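PDB 3WCZ: aldo-keto reductase AKR2E4, which catalyses NADP-dependent reduction of 3-dehydroecdysone in the silkworm, with lower activity toward phenylglyoxal and isatin, and may help regulate molting. Local coordinates for residues R50-A56 / E81-K87; Y206-F211 / H292-D296; Y248-R252 / V282-N286. The contacts are given in a common frame with arbitrary orientation. Residue numbers count along the deposited sequence, not the author numbering.

Contact 1 (R50-A56 / E81-K87). With NAP (NADP nicotinamide-adenine-dinucleotide phosphate), chain B.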
loop_
_atom_site.group_PDB
_atom_site.type_symbol
_atom_site.label_atom_id
_atom_site.label_comp_id
_atom_site.label_asym_id
_atom_site.label_seq_id
_atom_site.Cartn_x
_atom_site.Cartn_y
_atom_site.Cartn_z
ATOM N N ARG A 50 -12.105 5.938 -1.422
ATOM C CA ARG A 50 -12.873 4.753 -1.102
ATOM C C ARG A 50 -11.942 3.587 -0.800
ATOM O O ARG A 50 -12.398 2.440 -0.775
ATOM C CB ARG A 50 -13.792 4.384 -2.270
ATOM C CG ARG A 50 -14.872 5.445 -2.574
ATOM C CD ARG A 50 -15.838 5.616 -1.418
ATOM N NE ARG A 50 -16.899 6.588 -1.694
ATOM C CZ ARG A 50 -16.884 7.849 -1.285
ATOM N NH1 ARG A 50 -15.847 8.331 -0.619
ATOM N NH2 ARG A 50 -17.930 8.642 -1.555
ATOM N N HIS A 51 -10.657 3.822 -0.641
ATOM C CA HIS A 51 -9.694 2.760 -0.348
ATOM C C HIS A 51 -8.763 3.246 0.752
ATOM O O HIS A 51 -8.171 4.314 0.623
ATOM C CB HIS A 51 -8.929 2.396 -1.644
ATOM C CG HIS A 51 -7.949 1.253 -1.533
ATOM N ND1 HIS A 51 -7.230 0.821 -2.623
ATOM C CD2 HIS A 51 -7.539 0.472 -0.503
ATOM C CE1 HIS A 51 -6.428 -0.166 -2.279
ATOM N NE2 HIS A 51 -6.605 -0.411 -0.996
ATOM N N ILE A 52 -8.675 2.467 1.841
ATOM C CA ILE A 52 -7.797 2.761 2.974
ATOM C C ILE A 52 -6.832 1.597 3.126
ATOM O O ILE A 52 -7.287 0.452 3.114
ATOM C CB ILE A 52 -8.559 2.919 4.303
ATOM C CG1 ILE A 52 -9.768 3.857 4.168
ATOM C CG2 ILE A 52 -7.604 3.370 5.390
ATOM C CD1 ILE A 52 -9.461 5.302 3.838
ATOM N N ASP A 53 -5.536 1.886 3.270
ATOM C CA ASP A 53 -4.486 0.884 3.505
ATOM C C ASP A 53 -4.016 0.987 4.950
ATOM O O ASP A 53 -3.606 2.069 5.383
ATOM C CB ASP A 53 -3.276 1.100 2.578
ATOM C CG ASP A 53 -2.209 0.061 2.790
ATOM O OD1 ASP A 53 -2.365 -1.043 2.240
ATOM O OD2 ASP A 53 -1.218 0.330 3.506
ATOM N N THR A 54 -4.108 -0.112 5.695
ATOM C CA THR A 54 -3.622 -0.182 7.056
ATOM C C THR A 54 -2.938 -1.518 7.285
ATOM O O THR A 54 -2.665 -2.255 6.345
ATOM C CB THR A 54 -4.780 0.121 8.054
ATOM O OG1 THR A 54 -4.266 0.324 9.381
ATOM C CG2 THR A 54 -5.809 -0.961 8.115
ATOM N N ALA A 55 -2.621 -1.813 8.549
ATOM C CA ALA A 55 -1.886 -3.034 8.893
ATOM C C ALA A 55 -1.972 -3.268 10.378
ATOM O O ALA A 55 -2.022 -2.320 11.167
ATOM C CB ALA A 55 -0.441 -2.937 8.490
ATOM N N ALA A 56 -1.988 -4.540 10.772
ATOM C CA ALA A 56 -1.946 -4.868 12.195
ATOM C C ALA A 56 -0.755 -4.190 12.884
ATOM O O ALA A 56 -0.880 -3.617 13.986
ATOM C CB ALA A 56 -1.894 -6.385 12.377
ATOM N N GLU A 81 -19.391 0.401 -0.267
ATOM C CA GLU A 81 -18.703 1.375 -1.092
ATOM C C GLU A 81 -17.236 1.551 -0.729
ATOM O O GLU A 81 -16.490 2.190 -1.477
ATOM C CB GLU A 81 -19.430 2.719 -0.996
ATOM C CG GLU A 81 -20.772 2.694 -1.702
ATOM C CD GLU A 81 -21.635 3.918 -1.473
ATOM O OE1 GLU A 81 -21.475 4.655 -0.488
ATOM O OE2 GLU A 81 -22.539 4.119 -2.326
ATOM N N LEU A 82 -16.820 1.048 0.439
ATOM C CA LEU A 82 -15.435 1.172 0.883
ATOM C C LEU A 82 -14.644 -0.078 0.574
ATOM O O LEU A 82 -15.171 -1.175 0.646
ATOM C CB LEU A 82 -15.362 1.426 2.377
ATOM C CG LEU A 82 -15.886 2.739 2.886
ATOM C CD1 LEU A 82 -15.873 2.759 4.416
ATOM C CD2 LEU A 82 -15.049 3.870 2.326
ATOM N N PHE A 83 -13.366 0.107 0.287
ATOM C CA PHE A 83 -12.395 -0.954 0.087
ATOM C C PHE A 83 -11.338 -0.804 1.173
ATOM O O PHE A 83 -10.599 0.176 1.170
ATOM C CB PHE A 83 -11.774 -0.819 -1.309
ATOM C CG PHE A 83 -11.013 -2.022 -1.760
ATOM C CD1 PHE A 83 -9.771 -2.318 -1.224
ATOM C CD2 PHE A 83 -11.551 -2.900 -2.689
ATOM C CE1 PHE A 83 -9.074 -3.464 -1.640
ATOM C CE2 PHE A 83 -10.866 -4.031 -3.073
ATOM C CZ PHE A 83 -9.638 -4.320 -2.548
ATOM N N VAL A 84 -11.286 -1.736 2.115
ATOM C CA VAL A 84 -10.347 -1.665 3.214
ATOM C C VAL A 84 -9.325 -2.777 3.021
ATOM O O VAL A 84 -9.680 -3.948 2.858
ATOM C CB VAL A 84 -11.067 -1.776 4.564
ATOM C CG1 VAL A 84 -10.090 -1.442 5.694
ATOM C CG2 VAL A 84 -12.231 -0.831 4.626
ATOM N N THR A 85 -8.063 -2.397 3.118
ATOM C CA THR A 85 -6.911 -3.273 3.010
ATOM C C THR A 85 -6.179 -3.320 4.342
ATOM O O THR A 85 -5.853 -2.278 4.902
ATOM C CB THR A 85 -5.942 -2.766 1.930
ATOM O OG1 THR A 85 -6.607 -2.817 0.677
ATOM C CG2 THR A 85 -4.684 -3.597 1.836
ATOM N N THR A 86 -5.905 -4.519 4.864
ATOM C CA THR A 86 -5.016 -4.659 6.008
ATOM C C THR A 86 -4.078 -5.842 5.772
ATOM O O THR A 86 -4.129 -6.490 4.720
ATOM C CB THR A 86 -5.742 -4.685 7.351
ATOM O OG1 THR A 86 -4.765 -4.404 8.351
ATOM C CG2 THR A 86 -6.468 -6.000 7.608
ATOM N N LYS A 87 -3.188 -6.075 6.747
ATOM C CA LYS A 87 -2.025 -6.935 6.536
ATOM C C LYS A 87 -1.749 -7.805 7.751
ATOM O O LYS A 87 -1.843 -7.357 8.911
ATOM C CB LYS A 87 -0.775 -6.098 6.205
ATOM C CG LYS A 87 -1.007 -4.960 5.226
ATOM C CD LYS A 87 0.280 -4.331 4.738
ATOM C CE LYS A 87 0.060 -3.104 3.897
ATOM N NZ LYS A 87 -0.302 -1.912 4.688
HETATM P PA NAP B . 4.405 8.617 1.851
HETATM O O1A NAP B . 2.980 8.600 1.486
HETATM O O2A NAP B . 5.457 8.121 0.985
HETATM O O5B NAP B . 4.876 9.994 2.416
HETATM C C5B NAP B . 4.149 10.661 3.402
HETATM C C4B NAP B . 4.700 12.035 3.757
HETATM O O4B NAP B . 4.458 12.944 2.665
HETATM C C3B NAP B . 4.158 12.667 4.981
HETATM O O3B NAP B . 5.224 13.344 5.603
HETATM C C2B NAP B . 3.153 13.579 4.463
HETATM O O2B NAP B . 2.860 14.669 5.313
HETATM C C1B NAP B . 3.745 14.051 3.162
HETATM N N9A NAP B . 2.816 14.430 2.118
HETATM C C8A NAP B . 1.676 13.780 1.805
HETATM N N7A NAP B . 1.108 14.295 0.734
HETATM C C5A NAP B . 1.893 15.337 0.316
HETATM C C6A NAP B . 1.806 16.244 -0.744
HETATM N N6A NAP B . 0.755 16.278 -1.666
HETATM N N1A NAP B . 2.793 17.152 -0.841
HETATM C C2A NAP B . 3.809 17.165 0.021
HETATM N N3A NAP B . 3.933 16.302 1.044
HETATM C C4A NAP B . 2.973 15.375 1.180
HETATM O O3 NAP B . 4.496 7.807 3.252
HETATM P PN NAP B . 4.667 6.312 3.775
HETATM O O1N NAP B . 3.893 6.266 5.041
HETATM O O2N NAP B . 6.121 5.998 3.796
HETATM O O5D NAP B . 4.011 5.358 2.686
HETATM C C5D NAP B . 2.659 5.443 2.381
HETATM C C4D NAP B . 1.793 4.277 2.875
HETATM O O4D NAP B . 2.170 3.059 2.260
HETATM C C3D NAP B . 1.911 3.980 4.335
HETATM O O3D NAP B . 1.288 4.956 5.145
HETATM C C2D NAP B . 1.346 2.650 4.408
HETATM O O2D NAP B . -0.048 2.690 4.280
HETATM C C1D NAP B . 1.986 1.996 3.203
HETATM N N1N NAP B . 3.267 1.302 3.379
HETATM C C2N NAP B . 3.317 -0.042 3.340
HETATM C C3N NAP B . 4.518 -0.690 3.486
HETATM C C7N NAP B . 4.494 -2.167 3.381
HETATM O O7N NAP B . 3.580 -2.787 2.787
HETATM N N7N NAP B . 5.589 -2.813 3.835
HETATM C C4N NAP B . 5.703 0.021 3.753
HETATM C C5N NAP B . 5.648 1.421 3.776
HETATM C C6N NAP B . 4.407 2.015 3.582
HETATM P P2B NAP B . 1.372 15.008 5.801
HETATM O O1X NAP B . 1.579 16.201 6.755
HETATM O O2X NAP B . 0.593 15.416 4.628
HETATM O O3X NAP B . 0.841 13.782 6.500
HETATM O O HOH W 1 -20.592 7.481 -1.879
#
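Lys87 and Arg50 lie near opposite ends of this pairing and each loses about 85 Å² to the facing segment. Lys87 bends its chain over Ala55 (Lys87 CG to Ala55 CB 3.9 Å) and delivers its ammonium to the end of the neighbouring strand: Lys87 NZ forms a salt bridge with Asp53 OD2 at 2.7 Å and a hydrogen bond to Thr54 O at 2.9 Å. The same Asp53 OD2 accepts a 2.7 Å hydrogen bond from O2D of the nicotinamide ribose, while Lys87 NZ is also hydrogen-bonded to the hydroxyl of Tyr58, the probable proton donor, a grouping consistent with the active site of aldo-keto reductases. Strands 51-53 and 83-88 are adjacent parallel strands of the TIM barrel, joined in a beta-alpha-beta crossover through helix 61-73. Their backbones interlock through Phe83 N to Arg50 O (2.7 Å), Ile52 N to Phe83 O (3.1 Å), Thr85 N to Ile52 O (3.0 Å) and Thr54 N to Thr85 O (2.9 Å). Ile52 and Val84 face helix 61-73; His51, Asp53, Phe83 and Thr85 occupy the other face of the sheet, inside the barrel. There the edge of the Phe83 ring points at the face of His51, centroids 4.8 Å apart, and His51 NE2 shares a 2.9 Å hydrogen bond with Thr85 OG1. Phe83 reaches further to Ile16 and Pro17 of strand 15-17. At the far end Arg50 CD lies 3.5 Å from Glu81 O and packs 4.2 Å from Leu82 CD2, the guanidinium bonding to the carbonyl of Ile45.

Contact 2 (Y206-F211 / H292-D296). With NAP (NADP nicotinamide-adenine-dinucleotide phosphate), chain B; EDO (1,2-ethanediol), chain F.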
loop_
_atom_site.group_PDB
_atom_site.type_symbol
_atom_site.label_atom_id
_atom_site.label_comp_id
_atom_site.label_asym_id
_atom_site.label_seq_id
_atom_site.Cartn_x
_atom_site.Cartn_y
_atom_site.Cartn_z
ATOM N N TYR A 206 3.795 1.591 -2.323
ATOM C CA TYR A 206 3.972 2.243 -1.039
ATOM C C TYR A 206 5.144 3.230 -1.042
ATOM O O TYR A 206 5.968 3.224 -1.941
ATOM C CB TYR A 206 4.030 1.219 0.089
ATOM C CG TYR A 206 5.257 0.385 0.314
ATOM C CD1 TYR A 206 6.460 0.935 0.743
ATOM C CD2 TYR A 206 5.170 -0.994 0.230
ATOM C CE1 TYR A 206 7.549 0.130 1.060
ATOM C CE2 TYR A 206 6.253 -1.799 0.528
ATOM C CZ TYR A 206 7.422 -1.232 0.971
ATOM O OH TYR A 206 8.504 -1.989 1.311
ATOM N N SER A 207 5.153 4.078 -0.012
ATOM C CA SER A 207 6.071 5.218 0.108
ATOM C C SER A 207 6.217 5.930 -1.229
ATOM O O SER A 207 7.318 6.139 -1.716
ATOM C CB SER A 207 7.429 4.772 0.667
ATOM O OG SER A 207 7.328 4.171 1.956
ATOM N N PRO A 208 5.085 6.307 -1.824
ATOM C CA PRO A 208 5.095 6.860 -3.182
ATOM C C PRO A 208 5.839 8.196 -3.317
ATOM O O PRO A 208 6.246 8.530 -4.435
ATOM C CB PRO A 208 3.615 7.057 -3.490
ATOM C CG PRO A 208 2.983 7.277 -2.165
ATOM C CD PRO A 208 3.729 6.308 -1.253
ATOM N N PHE A 209 6.020 8.947 -2.226
ATOM C CA PHE A 209 6.730 10.213 -2.326
ATOM C C PHE A 209 8.240 10.046 -2.208
ATOM O O PHE A 209 8.989 11.033 -2.386
ATOM C CB PHE A 209 6.197 11.215 -1.308
ATOM C CG PHE A 209 4.754 11.594 -1.543
ATOM C CD1 PHE A 209 4.361 12.189 -2.735
ATOM C CD2 PHE A 209 3.797 11.342 -0.594
ATOM C CE1 PHE A 209 3.030 12.542 -2.923
ATOM C CE2 PHE A 209 2.505 11.713 -0.759
ATOM C CZ PHE A 209 2.110 12.303 -1.921
ATOM N N GLY A 210 8.727 8.840 -1.940
ATOM C CA GLY A 210 10.161 8.600 -1.936
ATOM C C GLY A 210 10.870 9.537 -0.972
ATOM O O GLY A 210 10.369 9.826 0.100
ATOM N N PHE A 211 12.038 10.021 -1.366
ATOM C CA PHE A 211 12.797 10.960 -0.549
ATOM C C PHE A 211 12.524 12.401 -0.958
ATOM O O PHE A 211 13.253 13.317 -0.545
ATOM C CB PHE A 211 14.309 10.656 -0.624
ATOM C CG PHE A 211 14.707 9.371 0.031
ATOM C CD1 PHE A 211 14.954 9.331 1.397
ATOM C CD2 PHE A 211 14.857 8.202 -0.701
ATOM C CE1 PHE A 211 15.323 8.156 2.016
ATOM C CE2 PHE A 211 15.232 7.013 -0.084
ATOM C CZ PHE A 211 15.478 7.003 1.263
ATOM N N HIS A 292 17.225 2.718 -4.163
ATOM C CA HIS A 292 17.481 3.137 -2.802
ATOM C C HIS A 292 16.143 3.165 -2.093
ATOM O O HIS A 292 15.296 4.009 -2.385
ATOM C CB HIS A 292 18.136 4.519 -2.820
ATOM C CG HIS A 292 18.523 5.056 -1.475
ATOM N ND1 HIS A 292 19.515 6.007 -1.331
ATOM C CD2 HIS A 292 18.076 4.796 -0.223
ATOM C CE1 HIS A 292 19.659 6.302 -0.056
ATOM N NE2 HIS A 292 18.803 5.581 0.643
ATOM N N ARG A 293 15.969 2.253 -1.145
ATOM C CA ARG A 293 14.698 2.077 -0.467
ATOM C C ARG A 293 14.509 3.046 0.671
ATOM O O ARG A 293 15.400 3.233 1.506
ATOM C CB ARG A 293 14.547 0.647 0.037
ATOM C CG ARG A 293 14.586 -0.401 -1.040
ATOM C CD ARG A 293 14.737 -1.801 -0.429
ATOM N NE ARG A 293 14.853 -2.844 -1.431
ATOM C CZ ARG A 293 13.828 -3.412 -2.047
ATOM N NH1 ARG A 293 12.584 -3.060 -1.782
ATOM N NH2 ARG A 293 14.069 -4.341 -2.957
ATOM N N VAL A 294 13.345 3.674 0.719
ATOM C CA VAL A 294 12.868 4.374 1.897
ATOM C C VAL A 294 12.718 3.415 3.076
ATOM O O VAL A 294 13.072 3.744 4.204
ATOM C CB VAL A 294 11.511 5.064 1.629
ATOM C CG1 VAL A 294 10.894 5.615 2.908
ATOM C CG2 VAL A 294 11.683 6.184 0.627
ATOM N N ILE A 295 12.174 2.232 2.811
ATOM C CA ILE A 295 11.918 1.243 3.869
ATOM C C ILE A 295 13.060 0.232 3.886
ATOM O O ILE A 295 13.195 -0.611 3.005
ATOM C CB ILE A 295 10.519 0.560 3.692
ATOM C CG1 ILE A 295 9.401 1.620 3.719
ATOM C CG2 ILE A 295 10.290 -0.522 4.739
ATOM C CD1 ILE A 295 9.268 2.422 5.009
ATOM N N ASP A 296 13.892 0.380 4.903
ATOM C CA ASP A 296 15.102 -0.409 5.067
ATOM C C ASP A 296 14.840 -1.490 6.118
ATOM O O ASP A 296 14.607 -1.199 7.290
ATOM C CB ASP A 296 16.220 0.554 5.481
ATOM C CG ASP A 296 17.534 -0.131 5.802
ATOM O OD1 ASP A 296 17.663 -1.340 5.593
ATOM O OD2 ASP A 296 18.457 0.577 6.268
HETATM P PA NAP B . 4.405 8.617 1.851
HETATM O O1A NAP B . 2.980 8.600 1.486
HETATM O O2A NAP B . 5.457 8.121 0.985
HETATM O O5B NAP B . 4.876 9.994 2.416
HETATM C C5B NAP B . 4.149 10.661 3.402
HETATM C C4B NAP B . 4.700 12.035 3.757
HETATM O O4B NAP B . 4.458 12.944 2.665
HETATM C C3B NAP B . 4.158 12.667 4.981
HETATM O O3B NAP B . 5.224 13.344 5.603
HETATM C C2B NAP B . 3.153 13.579 4.463
HETATM O O2B NAP B . 2.860 14.669 5.313
HETATM C C1B NAP B . 3.745 14.051 3.162
HETATM N N9A NAP B . 2.816 14.430 2.118
HETATM C C8A NAP B . 1.676 13.780 1.805
HETATM N N7A NAP B . 1.108 14.295 0.734
HETATM C C5A NAP B . 1.893 15.337 0.316
HETATM C C6A NAP B . 1.806 16.244 -0.744
HETATM N N6A NAP B . 0.755 16.278 -1.666
HETATM N N1A NAP B . 2.793 17.152 -0.841
HETATM C C2A NAP B . 3.809 17.165 0.021
HETATM N N3A NAP B . 3.933 16.302 1.044
HETATM C C4A NAP B . 2.973 15.375 1.180
HETATM O O3 NAP B . 4.496 7.807 3.252
HETATM P PN NAP B . 4.667 6.312 3.775
HETATM O O1N NAP B . 3.893 6.266 5.041
HETATM O O2N NAP B . 6.121 5.998 3.796
HETATM O O5D NAP B . 4.011 5.358 2.686
HETATM C C5D NAP B . 2.659 5.443 2.381
HETATM C C4D NAP B . 1.793 4.277 2.875
HETATM O O4D NAP B . 2.170 3.059 2.260
HETATM C C3D NAP B . 1.911 3.980 4.335
HETATM O O3D NAP B . 1.288 4.956 5.145
HETATM C C2D NAP B . 1.346 2.650 4.408
HETATM O O2D NAP B . -0.048 2.690 4.280
HETATM C C1D NAP B . 1.986 1.996 3.203
HETATM N N1N NAP B . 3.267 1.302 3.379
HETATM C C2N NAP B . 3.317 -0.042 3.340
HETATM C C3N NAP B . 4.518 -0.690 3.486
HETATM C C7N NAP B . 4.494 -2.167 3.381
HETATM O O7N NAP B . 3.580 -2.787 2.787
HETATM N N7N NAP B . 5.589 -2.813 3.835
HETATM C C4N NAP B . 5.703 0.021 3.753
HETATM C C5N NAP B . 5.648 1.421 3.776
HETATM C C6N NAP B . 4.407 2.015 3.582
HETATM P P2B NAP B . 1.372 15.008 5.801
HETATM O O1X NAP B . 1.579 16.201 6.755
HETATM O O2X NAP B . 0.593 15.416 4.628
HETATM O O3X NAP B . 0.841 13.782 6.500
HETATM C C1 EDO F . 10.474 -6.273 -3.585
HETATM O O1 EDO F . 11.306 -5.108 -3.721
HETATM C C2 EDO F . 10.574 -6.807 -2.189
HETATM O O2 EDO F . 10.320 -5.776 -1.223
HETATM O O HOH W 2 9.369 -3.121 -1.624
#
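The NADP pocket at the C-terminal end of the barrel is lined here by the loop leaving strand 202-206 and by the 292-296 loop close to the C-terminus. Tyr206 sets a ring face against the nicotinamide, with Tyr206 CD1 3.2 Å from C5N of NADP, and Ile295 approaches the same cofactor atom, CG1 to C5N 3.8 Å. The two side chains also touch each other, Tyr206 CE1 to Ile295 CG1 at 3.6 Å. Ser207 begins a type I turn closed by Gly210 N to Ser207 O at 3.1 Å; its OG donates to the pyrophosphate oxygen O2N of NADP at 2.9 Å while staying 3.7 Å from Ile295 CG1. Beyond the turn, Phe211 packs into the second loop. Val294 CG2 sits over its ring face, 4.0 Å from the Phe211 centroid in a CH-pi contact, and the edge of Phe211 meets the face of His292 in a T-shaped pair with centroids 4.8 Å apart. Glu182 accepts the backbone NH groups of Val294 and Ile295. No hydrogen bond joins the two loops directly: they meet through apolar and aromatic surfaces, whereas the Ser207 hydroxyl is turned to the pyrophosphate.

Contact 3 (Y248-R252 / V282-N286); sequences YLIDR and VAAIN
Two helices meet near their C-terminal ends, helix 241-251 and helix 279-286. The closest CA pair is Tyr248 and Val282, 6.1 Å apart. Backbone angles are helical from Tyr248 to Ile250 and throughout 282-286, where Asn286 N bonds Val282 O at 2.9 Å.

Tyr248, with chi1 at 156° (t) and chi2 near 75°, aims its CA-to-CB bond at the partner helix and lays its ring along the ridge of Val282, Ile285 and Asn286. Ile285 CG2 (chi1 m, chi2 t) sits over the ring face, 3.5 Å from the Tyr248 centroid and 8° off the normal, a CH-pi contact. Val282 CG1 (chi1 t) lies 4.0 Å from Tyr248 CE1. The phenol donates to Asn286 (chi1 m, chi2 near -21°), with Tyr248 OH 2.5 Å from Asn286 OD1. Asp251 rests its CB 4.1 Å from Val282 CG2, while its carboxylate forms a salt bridge with Arg247 and accepts from the backbone NH of Leu277. At Arg252 phi/psi shifts to -88/5. This side chain (m, t, p along chi1 to chi3) runs back beside Tyr248 to its hydroxyl: Arg252 CG is 4.0 Å from Val282 CG1, and Arg252 NH1 donates to Tyr248 OH at 3.0 Å as well as to the carbonyl of Thr188.

Such packing joins a barrel helix to a helix added after the eighth barrel strand and helix, with the side chain of Tyr248 about 12 Å from NADP. The tyrosine hydroxyl thus passes hydrogen bonding onward, accepting from arginine and donating to asparagine, while the ring beneath it packs against Ile285, with Val282 beside CE1.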
loop_
_atom_site.group_PDB
_atom_site.type_symbol
_atom_site.label_atom_id
_atom_site.label_comp_id
_atom_site.label_asym_id
_atom_site.label_seq_id
_atom_site.Cartn_x
_atom_site.Cartn_y
_atom_site.Cartn_z
ATOM N N TYR A 248 2.625 9.844 -11.860
ATOM C CA TYR A 248 3.679 8.995 -12.436
ATOM C C TYR A 248 3.379 7.526 -12.127
ATOM O O TYR A 248 3.451 6.647 -13.002
ATOM C CB TYR A 248 5.041 9.443 -11.874
ATOM C CG TYR A 248 6.141 8.403 -11.888
ATOM C CD1 TYR A 248 6.787 8.044 -13.057
ATOM C CD2 TYR A 248 6.528 7.779 -10.710
ATOM C CE1 TYR A 248 7.767 7.067 -13.064
ATOM C CE2 TYR A 248 7.509 6.822 -10.711
ATOM C CZ TYR A 248 8.112 6.460 -11.879
ATOM O OH TYR A 248 9.103 5.504 -11.879
ATOM N N LEU A 249 3.029 7.242 -10.870
ATOM C CA LEU A 249 2.739 5.874 -10.499
ATOM C C LEU A 249 1.474 5.350 -11.192
ATOM O O LEU A 249 1.456 4.205 -11.700
ATOM C CB LEU A 249 2.634 5.766 -8.971
ATOM C CG LEU A 249 3.934 6.138 -8.241
ATOM C CD1 LEU A 249 3.697 6.325 -6.766
ATOM C CD2 LEU A 249 5.023 5.125 -8.505
ATOM N N ILE A 250 0.432 6.174 -11.233
ATOM C CA ILE A 250 -0.794 5.835 -11.956
ATOM C C ILE A 250 -0.470 5.486 -13.423
ATOM O O ILE A 250 -1.017 4.529 -13.989
ATOM C CB ILE A 250 -1.829 6.992 -11.883
ATOM C CG1 ILE A 250 -2.324 7.262 -10.453
ATOM C CG2 ILE A 250 -2.997 6.732 -12.831
ATOM C CD1 ILE A 250 -3.230 6.196 -9.932
ATOM N N ASP A 251 0.349 6.297 -14.092
ATOM C CA ASP A 251 0.683 6.046 -15.488
ATOM C C ASP A 251 1.537 4.815 -15.724
ATOM O O ASP A 251 1.602 4.296 -16.849
ATOM C CB ASP A 251 1.351 7.291 -16.099
ATOM C CG ASP A 251 0.344 8.335 -16.540
ATOM O OD1 ASP A 251 -0.632 7.954 -17.202
ATOM O OD2 ASP A 251 0.500 9.518 -16.154
ATOM N N ARG A 252 2.150 4.305 -14.658
ATOM C CA ARG A 252 2.812 3.009 -14.693
ATOM C C ARG A 252 1.849 1.866 -14.352
ATOM O O ARG A 252 2.283 0.718 -14.242
ATOM C CB ARG A 252 4.041 2.998 -13.796
ATOM C CG ARG A 252 5.186 3.821 -14.384
ATOM C CD ARG A 252 6.426 3.719 -13.537
ATOM N NE ARG A 252 6.854 2.336 -13.411
ATOM C CZ ARG A 252 7.635 1.880 -12.454
ATOM N NH1 ARG A 252 8.120 2.690 -11.548
ATOM N NH2 ARG A 252 7.906 0.592 -12.380
ATOM N N VAL A 282 7.391 10.032 -18.026
ATOM C CA VAL A 282 7.539 8.842 -17.195
ATOM C C VAL A 282 8.974 8.339 -17.286
ATOM O O VAL A 282 9.579 7.980 -16.277
ATOM C CB VAL A 282 6.530 7.761 -17.606
ATOM C CG1 VAL A 282 6.794 6.432 -16.878
ATOM C CG2 VAL A 282 5.134 8.216 -17.292
ATOM N N ALA A 283 9.532 8.289 -18.488
ATOM C CA ALA A 283 10.919 7.864 -18.652
ATOM C C ALA A 283 11.887 8.780 -17.900
ATOM O O ALA A 283 12.859 8.315 -17.290
ATOM C CB ALA A 283 11.281 7.807 -20.117
ATOM N N ALA A 284 11.628 10.087 -17.907
ATOM C CA ALA A 284 12.506 11.017 -17.212
ATOM C C ALA A 284 12.478 10.747 -15.714
ATOM O O ALA A 284 13.512 10.797 -15.042
ATOM C CB ALA A 284 12.097 12.473 -17.504
ATOM N N ILE A 285 11.293 10.501 -15.169
ATOM C CA ILE A 285 11.218 10.235 -13.748
ATOM C C ILE A 285 11.886 8.884 -13.430
ATOM O O ILE A 285 12.596 8.771 -12.429
ATOM C CB ILE A 285 9.770 10.314 -13.226
ATOM C CG1 ILE A 285 9.268 11.751 -13.364
ATOM C CG2 ILE A 285 9.705 9.848 -11.789
ATOM C CD1 ILE A 285 7.781 11.898 -13.110
ATOM N N ASN A 286 11.723 7.901 -14.307
ATOM C CA ASN A 286 12.388 6.609 -14.110
ATOM C C ASN A 286 13.891 6.788 -14.008
ATOM O O ASN A 286 14.547 5.994 -13.335
ATOM C CB ASN A 286 12.094 5.652 -15.269
ATOM C CG ASN A 286 10.715 5.018 -15.196
ATOM O OD1 ASN A 286 10.095 4.951 -14.141
ATOM N ND2 ASN A 286 10.252 4.522 -16.331
#

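Contact 1 is the buried one, a parallel strand pair of the barrel wall; contacts 2 and 3 are partly buried and join loops and helices around it. Main-chain hydrogen bonding knits contact 1, whereas contact 2 has no hydrogen bond between its segments and contact 3 relies on a single one between side chains. Contacts 1 and 2 both reach NADP, the first through the Asp53 carboxylate at the nicotinamide ribose, the second with the rings of Tyr206 and Phe209 and the Ser207 hydroxyl; their centres are 20 Å apart. Contact 3 touches no cofactor but is nested in the loop closed by contact 2 and meets it, Pro208 CB lying 3.4 Å from Leu249 CD1.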